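Local coordinates for PAN2-PAN3 deadenylation complex catalytic subunit pan2 (Neurospora crassa, PDB 4CZW), which probably shortens the poly(A) tails of mRNA as the exonuclease subunit of the PAN2-PAN3 deadenylation complex, here as its pseudo-UCH and nuclease domains, at residues A[359-364]-A[372-377]; A[545-550]-A[568-573]; A[493-498]-A[522-527]. All coordinates share one frame; numbering follows the deposited sequence.

Contact 1: A[359-364]-A[372-377]; sequences DRWHLF and ISKVEA
The indole of Trp-361 meets the first helical turn of 372-377 with both halves of the ring. Ala-377 CB rests on the benzene half, 3.6 Å from Trp-361 CE3, while the start of the Lys-374 side chain crosses the pyrrole half obliquely, its CG 3.6 Å from Trp-361 NE1. At the root of the side chain, Trp-361 CB packs on Ile-372 CG1. That branch stands between the backbone N and the carbonyl carbon (chi1 58°), which leaves CG2 to reach back toward Leu-363 CB. Further out, Lys-374 bends at chi2 and chi3 so that its CE passes the Asp-359 carboxylate. The ion pair from Lys-374 NZ to Asp-359 OD2 is long, 3.9 Å, and the stronger partner of this ammonium is Glu-290.

The backbone holds these groups in place. Ile-372 N donates to Trp-361 O over 2.9 Å in a nearly straight bond (174°), with the N above the carbonyl plane. The reciprocal pair, Trp-361 N and Ile-372 O, is bridged instead by a water that also gives a weak bond to Asp-359 O. Ser-373 then starts the helix: its OG accepts from Glu-376 N at 3.3 Å as an N-cap. Leu-363 pairs with Arg-370 through the backbone, so Trp-361 and Ile-372 extend that register. The geometry is that of an antiparallel beta hairpin, strands 361-365 and 368-371, running directly into an N-capped helix at one end of the mixed sheet of the USP-like pseudo-UCH domain.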
loop_
_atom_site.group_PDB
_atom_site.type_symbol
_atom_site.label_atom_id
_atom_site.label_comp_id
_atom_site.label_asym_id
_atom_site.label_seq_id
_atom_site.Cartn_x
_atom_site.Cartn_y
_atom_site.Cartn_z
ATOM N N ASP A 359 10.893 6.637 20.624
ATOM C CA ASP A 359 10.043 7.683 20.066
ATOM C C ASP A 359 10.545 8.141 18.701
ATOM O O ASP A 359 11.453 8.966 18.605
ATOM C CB ASP A 359 9.961 8.873 21.024
ATOM C CG ASP A 359 9.268 8.524 22.326
ATOM O OD1 ASP A 359 8.358 7.669 22.306
ATOM O OD2 ASP A 359 9.634 9.106 23.370
ATOM N N ARG A 360 9.945 7.594 17.648
ATOM C CA ARG A 360 10.312 7.947 16.283
ATOM C C ARG A 360 9.075 8.335 15.478
ATOM O O ARG A 360 8.827 7.794 14.402
ATOM C CB ARG A 360 11.042 6.786 15.606
ATOM C CG ARG A 360 12.287 6.322 16.346
ATOM C CD ARG A 360 12.995 5.209 15.593
ATOM N NE ARG A 360 13.328 5.608 14.229
ATOM C CZ ARG A 360 14.420 6.286 13.895
ATOM N NH1 ARG A 360 15.292 6.645 14.828
ATOM N NH2 ARG A 360 14.642 6.606 12.627
ATOM N N TRP A 361 8.303 9.277 16.010
ATOM C CA TRP A 361 7.061 9.704 15.374
ATOM C C TRP A 361 7.313 10.597 14.163
ATOM O O TRP A 361 8.183 11.469 14.190
ATOM C CB TRP A 361 6.174 10.432 16.386
ATOM C CG TRP A 361 5.726 9.558 17.516
ATOM C CD1 TRP A 361 6.387 9.331 18.688
ATOM C CD2 TRP A 361 4.517 8.791 17.581
ATOM N NE1 TRP A 361 5.664 8.471 19.480
ATOM C CE2 TRP A 361 4.514 8.125 18.823
ATOM C CE3 TRP A 361 3.440 8.603 16.710
ATOM C CZ2 TRP A 361 3.472 7.285 19.214
ATOM C CZ3 TRP A 361 2.408 7.769 17.101
ATOM C CH2 TRP A 361 2.432 7.120 18.342
ATOM N N HIS A 362 6.542 10.373 13.104
ATOM C CA HIS A 362 6.655 11.168 11.887
ATOM C C HIS A 362 5.290 11.622 11.379
ATOM O O HIS A 362 4.295 10.910 11.517
ATOM C CB HIS A 362 7.372 10.378 10.791
ATOM C CG HIS A 362 8.843 10.230 11.016
ATOM N ND1 HIS A 362 9.372 9.359 11.943
ATOM C CD2 HIS A 362 9.899 10.844 10.431
ATOM C CE1 HIS A 362 10.691 9.442 11.920
ATOM N NE2 HIS A 362 11.036 10.337 11.011
ATOM N N LEU A 363 5.255 12.811 10.788
ATOM C CA LEU A 363 4.039 13.332 10.180
ATOM C C LEU A 363 4.017 13.038 8.684
ATOM O O LEU A 363 4.865 13.523 7.936
ATOM C CB LEU A 363 3.917 14.837 10.423
ATOM C CG LEU A 363 2.842 15.572 9.618
ATOM C CD1 LEU A 363 1.457 15.031 9.935
ATOM C CD2 LEU A 363 2.910 17.070 9.873
ATOM N N PHE A 364 3.047 12.238 8.255
ATOM C CA PHE A 364 2.906 11.906 6.843
ATOM C C PHE A 364 1.774 12.697 6.198
ATOM O O PHE A 364 0.672 12.182 6.007
ATOM C CB PHE A 364 2.668 10.404 6.662
ATOM C CG PHE A 364 3.869 9.558 6.980
ATOM C CD1 PHE A 364 4.809 9.275 6.002
ATOM C CD2 PHE A 364 4.055 9.043 8.251
ATOM C CE1 PHE A 364 5.915 8.496 6.289
ATOM C CE2 PHE A 364 5.158 8.262 8.544
ATOM C CZ PHE A 364 6.089 7.989 7.561
ATOM N N ILE A 372 8.472 14.339 14.088
ATOM C CA ILE A 372 7.834 15.090 15.163
ATOM C C ILE A 372 8.059 14.428 16.517
ATOM O O ILE A 372 8.466 13.268 16.592
ATOM C CB ILE A 372 6.317 15.240 14.929
ATOM C CG1 ILE A 372 5.660 13.864 14.794
ATOM C CG2 ILE A 372 6.042 16.093 13.699
ATOM C CD1 ILE A 372 4.166 13.921 14.566
ATOM N N SER A 373 7.789 15.173 17.584
ATOM C CA SER A 373 7.912 14.648 18.938
ATOM C C SER A 373 6.707 13.784 19.291
ATOM O O SER A 373 5.697 13.796 18.587
ATOM C CB SER A 373 8.051 15.790 19.947
ATOM O OG SER A 373 6.906 16.626 19.931
ATOM N N LYS A 374 6.817 13.032 20.382
ATOM C CA LYS A 374 5.710 12.205 20.847
ATOM C C LYS A 374 4.537 13.081 21.269
ATOM O O LYS A 374 3.378 12.741 21.030
ATOM C CB LYS A 374 6.142 11.314 22.013
ATOM C CG LYS A 374 5.071 10.327 22.453
ATOM C CD LYS A 374 5.158 10.025 23.941
ATOM C CE LYS A 374 6.493 9.408 24.310
ATOM N NZ LYS A 374 6.555 9.058 25.756
ATOM N N VAL A 375 4.854 14.209 21.898
ATOM C CA VAL A 375 3.845 15.156 22.356
ATOM C C VAL A 375 2.993 15.661 21.197
ATOM O O VAL A 375 1.766 15.603 21.250
ATOM C CB VAL A 375 4.490 16.359 23.072
ATOM C CG1 VAL A 375 3.454 17.436 23.349
ATOM C CG2 VAL A 375 5.163 15.910 24.359
ATOM N N GLU A 376 3.656 16.147 20.153
ATOM C CA GLU A 376 2.980 16.651 18.962
ATOM C C GLU A 376 2.114 15.578 18.307
ATOM O O GLU A 376 1.006 15.856 17.848
ATOM C CB GLU A 376 4.007 17.185 17.959
ATOM C CG GLU A 376 3.445 17.508 16.582
ATOM C CD GLU A 376 2.489 18.686 16.592
ATOM O OE1 GLU A 376 2.511 19.470 17.564
ATOM O OE2 GLU A 376 1.714 18.828 15.624
ATOM N N ALA A 377 2.626 14.352 18.273
ATOM C CA ALA A 377 1.900 13.234 17.681
ATOM C C ALA A 377 0.688 12.850 18.521
ATOM O O ALA A 377 -0.288 12.301 18.006
ATOM C CB ALA A 377 2.824 12.039 17.510
HETATM O O HOH W 1 9.331 11.366 18.033
#

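Contact 2: A[545-550]-A[568-573]; sequences KFLGHG and IDTSII
The imidazole of His-549 lies flat over Ser-571, whose CB sits 3.7 Å from the ring centroid and 15° off its normal, a CH-pi contact. CG of His-549 is anti to the backbone N (chi1 -167°), which carries the ring over the first turn of helix 570-573 and brings its ND1 edge to Thr-570. There ND1 and Thr-570 OG1 share a hydrogen bond of 2.6 Å in the plane of the ring, and either could be the donor. The other ring nitrogen, NE2, makes a weak bond to Ile-583 O.

Asp-569 OD1 accepts three bonds. Gly-550 N reaches its syn lone pair at 2.8 Å, and Ser-571 N its anti lone pair at 2.9 Å. Ser-571 OG comes to the same Asp-569 OD1 from above the carboxylate plane, at 2.6 Å. The second is the capping bond of Asp-569, the N-cap residue of helix 570-573, and OD2 takes Leu-551 N, so one carboxylate ties together the starts of two helices. An alanine here would probably leave Gly-550 N, Ser-571 N and Leu-551 N without this acceptor and loosen both helix starts.

Strands 545-548 and 567-569 are the parallel neighbours of a beta-alpha-beta unit, with helix 551-558 as the crossover, in the RNase H-like exonuclease domain. Phe-546 O accepts from Ile-568 N, Ile-568 O from Gly-548 N, and Gly-548 O from Thr-570 N at 2.9 Å, the last two nearly along the C=O axis. On one face, Leu-547 CG packs 3.9 Å from Ile-568 CG2, with Tyr-615 of helix 604-623 against both residues. Gly-550, at positive phi (63°), lies about 5 Å from the side chain of Asp-554, probably a ligand of the catalytic metals.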
loop_
_atom_site.group_PDB
_atom_site.type_symbol
_atom_site.label_atom_id
_atom_site.label_comp_id
_atom_site.label_asym_id
_atom_site.label_seq_id
_atom_site.Cartn_x
_atom_site.Cartn_y
_atom_site.Cartn_z
ATOM N N LYS A 545 18.428 -6.898 -12.750
ATOM C CA LYS A 545 18.844 -5.552 -13.124
ATOM C C LYS A 545 18.070 -5.082 -14.350
ATOM O O LYS A 545 18.177 -5.670 -15.427
ATOM C CB LYS A 545 20.349 -5.513 -13.395
ATOM C CG LYS A 545 21.195 -5.979 -12.222
ATOM C CD LYS A 545 22.644 -6.189 -12.625
ATOM C CE LYS A 545 23.451 -6.770 -11.475
ATOM N NZ LYS A 545 24.847 -7.102 -11.876
ATOM N N PHE A 546 17.284 -4.025 -14.180
ATOM C CA PHE A 546 16.442 -3.515 -15.257
ATOM C C PHE A 546 17.201 -2.532 -16.140
ATOM O O PHE A 546 17.660 -1.488 -15.674
ATOM C CB PHE A 546 15.185 -2.856 -14.685
ATOM C CG PHE A 546 14.174 -3.836 -14.158
ATOM C CD1 PHE A 546 14.386 -4.498 -12.960
ATOM C CD2 PHE A 546 13.009 -4.093 -14.862
ATOM C CE1 PHE A 546 13.459 -5.401 -12.477
ATOM C CE2 PHE A 546 12.076 -4.993 -14.382
ATOM C CZ PHE A 546 12.302 -5.648 -13.188
ATOM N N LEU A 547 17.329 -2.877 -17.417
ATOM C CA LEU A 547 18.047 -2.047 -18.377
ATOM C C LEU A 547 17.069 -1.355 -19.323
ATOM O O LEU A 547 16.154 -1.985 -19.849
ATOM C CB LEU A 547 19.053 -2.894 -19.164
ATOM C CG LEU A 547 20.175 -2.198 -19.943
ATOM C CD1 LEU A 547 21.373 -3.128 -20.071
ATOM C CD2 LEU A 547 19.708 -1.752 -21.322
ATOM N N GLY A 548 17.266 -0.058 -19.535
ATOM C CA GLY A 548 16.403 0.703 -20.419
ATOM C C GLY A 548 16.846 2.143 -20.592
ATOM O O GLY A 548 17.916 2.534 -20.125
ATOM N N HIS A 549 16.017 2.932 -21.266
ATOM C CA HIS A 549 16.327 4.335 -21.515
ATOM C C HIS A 549 15.264 5.237 -20.898
ATOM O O HIS A 549 14.106 5.215 -21.313
ATOM C CB HIS A 549 16.438 4.601 -23.017
ATOM C CG HIS A 549 17.053 5.924 -23.354
ATOM N ND1 HIS A 549 18.416 6.109 -23.448
ATOM C CD2 HIS A 549 16.491 7.126 -23.618
ATOM C CE1 HIS A 549 18.667 7.367 -23.757
ATOM N NE2 HIS A 549 17.517 8.007 -23.865
ATOM N N GLY A 550 15.665 6.029 -19.908
ATOM C CA GLY A 550 14.743 6.903 -19.203
ATOM C C GLY A 550 13.669 6.117 -18.476
ATOM O O GLY A 550 12.477 6.397 -18.614
ATOM N N ILE A 568 19.861 -0.060 -14.761
ATOM C CA ILE A 568 20.865 0.346 -15.735
ATOM C C ILE A 568 20.207 1.231 -16.785
ATOM O O ILE A 568 19.562 0.741 -17.712
ATOM C CB ILE A 568 21.533 -0.864 -16.414
ATOM C CG1 ILE A 568 22.183 -1.770 -15.366
ATOM C CG2 ILE A 568 22.569 -0.402 -17.426
ATOM C CD1 ILE A 568 22.895 -2.968 -15.952
ATOM N N ASP A 569 20.360 2.542 -16.627
ATOM C CA ASP A 569 19.692 3.498 -17.501
ATOM C C ASP A 569 20.680 4.151 -18.464
ATOM O O ASP A 569 21.622 4.821 -18.042
ATOM C CB ASP A 569 18.974 4.564 -16.667
ATOM C CG ASP A 569 17.886 5.282 -17.443
ATOM O OD1 ASP A 569 18.103 5.606 -18.630
ATOM O OD2 ASP A 569 16.806 5.520 -16.863
ATOM N N THR A 570 20.449 3.957 -19.758
ATOM C CA THR A 570 21.335 4.485 -20.789
ATOM C C THR A 570 21.236 6.004 -20.913
ATOM O O THR A 570 22.169 6.654 -21.384
ATOM C CB THR A 570 21.037 3.851 -22.162
ATOM O OG1 THR A 570 19.659 4.052 -22.497
ATOM C CG2 THR A 570 21.334 2.361 -22.136
ATOM N N SER A 571 20.107 6.567 -20.491
ATOM C CA SER A 571 19.923 8.014 -20.534
ATOM C C SER A 571 20.786 8.687 -19.476
ATOM O O SER A 571 21.181 9.842 -19.624
ATOM C CB SER A 571 18.453 8.386 -20.327
ATOM O OG SER A 571 18.054 8.158 -18.986
ATOM N N ILE A 572 21.070 7.950 -18.408
ATOM C CA ILE A 572 21.912 8.437 -17.323
ATOM C C ILE A 572 23.384 8.192 -17.639
ATOM O O ILE A 572 24.242 9.030 -17.357
ATOM C CB ILE A 572 21.551 7.756 -15.987
ATOM C CG1 ILE A 572 20.091 8.037 -15.623
ATOM C CG2 ILE A 572 22.481 8.212 -14.872
ATOM C CD1 ILE A 572 19.646 7.375 -14.338
ATOM N N ILE A 573 23.661 7.036 -18.235
ATOM C CA ILE A 573 25.020 6.643 -18.592
ATOM C C ILE A 573 25.687 7.646 -19.530
ATOM O O ILE A 573 26.806 8.094 -19.276
ATOM C CB ILE A 573 25.034 5.251 -19.253
ATOM C CG1 ILE A 573 24.764 4.163 -18.213
ATOM C CG2 ILE A 573 26.362 4.998 -19.936
ATOM C CD1 ILE A 573 24.754 2.761 -18.785
#

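Contact 3: A[493-498]-A[522-527]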
loop_
_atom_site.group_PDB
_atom_site.type_symbol
_atom_site.label_atom_id
_atom_site.label_comp_id
_atom_site.label_asym_id
_atom_site.label_seq_id
_atom_site.Cartn_x
_atom_site.Cartn_y
_atom_site.Cartn_z
ATOM N N ASP A 493 5.970 -9.904 -23.431
ATOM C CA ASP A 493 5.413 -8.889 -24.317
ATOM C C ASP A 493 3.908 -8.806 -24.101
ATOM O O ASP A 493 3.120 -9.162 -24.978
ATOM C CB ASP A 493 5.735 -9.197 -25.781
ATOM C CG ASP A 493 5.380 -8.051 -26.710
ATOM O OD1 ASP A 493 5.395 -6.886 -26.256
ATOM O OD2 ASP A 493 5.085 -8.312 -27.896
ATOM N N ASP A 494 3.520 -8.336 -22.922
ATOM C CA ASP A 494 2.118 -8.310 -22.530
ATOM C C ASP A 494 1.413 -7.023 -22.939
ATOM O O ASP A 494 1.922 -5.924 -22.719
ATOM C CB ASP A 494 1.987 -8.501 -21.018
ATOM C CG ASP A 494 2.522 -9.838 -20.550
ATOM O OD1 ASP A 494 2.539 -10.788 -21.360
ATOM O OD2 ASP A 494 2.921 -9.939 -19.371
ATOM N N TYR A 495 0.239 -7.174 -23.540
ATOM C CA TYR A 495 -0.658 -6.051 -23.770
ATOM C C TYR A 495 -1.688 -6.032 -22.648
ATOM O O TYR A 495 -2.103 -7.085 -22.161
ATOM C CB TYR A 495 -1.332 -6.156 -25.139
ATOM C CG TYR A 495 -0.425 -5.816 -26.302
ATOM C CD1 TYR A 495 0.662 -6.620 -26.620
ATOM C CD2 TYR A 495 -0.661 -4.695 -27.086
ATOM C CE1 TYR A 495 1.489 -6.317 -27.685
ATOM C CE2 TYR A 495 0.161 -4.383 -28.153
ATOM C CZ TYR A 495 1.233 -5.197 -28.447
ATOM O OH TYR A 495 2.056 -4.891 -29.507
ATOM N N ILE A 496 -2.098 -4.839 -22.231
ATOM C CA ILE A 496 -2.931 -4.708 -21.041
ATOM C C ILE A 496 -4.406 -4.509 -21.361
ATOM O O ILE A 496 -4.781 -3.558 -22.047
ATOM C CB ILE A 496 -2.462 -3.534 -20.164
ATOM C CG1 ILE A 496 -0.957 -3.631 -19.907
ATOM C CG2 ILE A 496 -3.239 -3.501 -18.856
ATOM C CD1 ILE A 496 -0.532 -4.942 -19.295
ATOM N N HIS A 497 -5.240 -5.413 -20.856
ATOM C CA HIS A 497 -6.682 -5.243 -20.937
ATOM C C HIS A 497 -7.104 -4.173 -19.940
ATOM O O HIS A 497 -7.376 -4.464 -18.775
ATOM C CB HIS A 497 -7.412 -6.560 -20.659
ATOM C CG HIS A 497 -8.900 -6.471 -20.800
ATOM N ND1 HIS A 497 -9.536 -5.359 -21.310
ATOM C CD2 HIS A 497 -9.879 -7.356 -20.498
ATOM C CE1 HIS A 497 -10.840 -5.561 -21.313
ATOM N NE2 HIS A 497 -11.076 -6.767 -20.826
ATOM N N ILE A 498 -7.150 -2.931 -20.407
ATOM C CA ILE A 498 -7.447 -1.795 -19.546
ATOM C C ILE A 498 -8.947 -1.638 -19.320
ATOM O O ILE A 498 -9.719 -1.496 -20.268
ATOM C CB ILE A 498 -6.873 -0.497 -20.136
ATOM C CG1 ILE A 498 -5.361 -0.640 -20.324
ATOM C CG2 ILE A 498 -7.202 0.689 -19.244
ATOM C CD1 ILE A 498 -4.721 0.515 -21.042
ATOM N N SER A 522 -7.997 -9.237 -30.404
ATOM C CA SER A 522 -6.557 -9.076 -30.216
ATOM C C SER A 522 -5.783 -10.329 -30.609
ATOM O O SER A 522 -6.222 -11.449 -30.354
ATOM C CB SER A 522 -6.238 -8.711 -28.764
ATOM O OG SER A 522 -4.843 -8.545 -28.576
ATOM N N GLN A 523 -4.630 -10.125 -31.238
ATOM C CA GLN A 523 -3.730 -11.219 -31.581
ATOM C C GLN A 523 -2.565 -11.257 -30.602
ATOM O O GLN A 523 -1.624 -12.037 -30.759
ATOM C CB GLN A 523 -3.215 -11.069 -33.014
ATOM C CG GLN A 523 -4.285 -11.245 -34.074
ATOM C CD GLN A 523 -4.854 -12.648 -34.092
ATOM O OE1 GLN A 523 -6.070 -12.837 -34.101
ATOM N NE2 GLN A 523 -3.975 -13.644 -34.098
ATOM N N ARG A 524 -2.643 -10.404 -29.587
ATOM C CA ARG A 524 -1.572 -10.260 -28.611
ATOM C C ARG A 524 -1.811 -11.125 -27.382
ATOM O O ARG A 524 -2.866 -11.740 -27.237
ATOM C CB ARG A 524 -1.436 -8.798 -28.187
ATOM C CG ARG A 524 -1.525 -7.799 -29.328
ATOM C CD ARG A 524 -0.382 -7.967 -30.309
ATOM N NE ARG A 524 -0.423 -6.958 -31.363
ATOM C CZ ARG A 524 0.468 -6.868 -32.345
ATOM N NH1 ARG A 524 1.475 -7.728 -32.410
ATOM N NH2 ARG A 524 0.353 -5.917 -33.261
ATOM N N ASN A 525 -0.821 -11.164 -26.495
ATOM C CA ASN A 525 -0.991 -11.806 -25.201
ATOM C C ASN A 525 -1.657 -10.836 -24.236
ATOM O O ASN A 525 -1.031 -10.350 -23.293
ATOM C CB ASN A 525 0.354 -12.279 -24.645
ATOM C CG ASN A 525 0.202 -13.133 -23.401
ATOM O OD1 ASN A 525 -0.812 -13.806 -23.216
ATOM N ND2 ASN A 525 1.211 -13.105 -22.537
ATOM N N LEU A 526 -2.930 -10.545 -24.488
ATOM C CA LEU A 526 -3.671 -9.574 -23.694
ATOM C C LEU A 526 -3.969 -10.110 -22.298
ATOM O O LEU A 526 -4.626 -11.141 -22.146
ATOM C CB LEU A 526 -4.973 -9.191 -24.402
ATOM C CG LEU A 526 -5.703 -7.961 -23.863
ATOM C CD1 LEU A 526 -4.852 -6.718 -24.038
ATOM C CD2 LEU A 526 -7.042 -7.794 -24.555
ATOM N N VAL A 527 -3.479 -9.409 -21.282
ATOM C CA VAL A 527 -3.650 -9.842 -19.899
ATOM C C VAL A 527 -4.190 -8.722 -19.017
ATOM O O VAL A 527 -4.270 -7.567 -19.438
ATOM C CB VAL A 527 -2.323 -10.348 -19.299
ATOM C CG1 VAL A 527 -1.823 -11.569 -20.058
ATOM C CG2 VAL A 527 -1.281 -9.242 -19.311
#
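Tyr-495 O is gripped by one hydrogen bond and one weaker CA-H...O contact. Val-527 N gives it a straight hydrogen bond of 2.8 Å, arriving nearly along the C=O axis, and Leu-526 CA adds the CA-H...O contact at 3.3 Å. One step along, Val-527 O is gripped the same way, by His-497 N at 2.8 Å in the carbonyl plane and by Ile-496 CA. At the other end the ladder slackens: the bond from Tyr-495 N to Asn-525 O is weak, at 3.4 Å. Strands 493-496 and 525-527 are thus parallel neighbours, twisted by 49°, in the sheet of the exonuclease domain.

Arg-524 lies along the ring of Tyr-495. Its CG stands 3.6 Å from the centroid of the phenol, only 7° off the normal, a CH-pi contact; the arginine chain bends at chi2 and so lays its methylenes along the ring. Beyond CG the chain runs on, CD close to CE1 and CZ, until Tyr-495 OH lies over one face of the guanidinium. The two planes are within 5° of parallel. Asp-516, in helix 514-517, takes the salt bridge from Arg-524 NE, which would help to hold the guanidinium in this orientation, while Ser-522 OG accepts from Arg-524 N in an ST turn.

Leu-526 CD1 packs 3.7 Å from Tyr-495 CB on this side of the sheet. On the side of Ile-496 and Val-527, Val-527 CG2 touches Asp-494 CB at 3.8 Å, and Ala-532 of helix 529-541 covers these residues. The carboxylate of Asp-494 turns to Lys-535 of that helix. Since Arg-524 and Asp-494 each find their opposite charge on a flanking helix, both are likely to be largely balanced there, so the pairing itself probably rests mainly on backbone bonds and on apolar contacts, including the arginine methylenes on the tyrosine face.

The three contacts divide between two domains. Contact 1 lies in the pseudo-UCH domain, away from the annotated sites, its centre 38 Å from that of contact 2 and 46 Å from that of contact 3. Contacts 2 and 3 belong to one sheet of the exonuclease domain, with centres 25 Å apart and nearest atoms about 12 Å apart. Strand 441-451, carrying the probable metal ligands Asp-445 and Glu-447, runs between them: it pairs directly with 545-548, and through 471-481 with 490-496. Gly-548 of contact 2 is about 6 Å from the Asp-445 side chain, and the side chain of Tyr-495 in contact 3 about 7 Å from that of Glu-447.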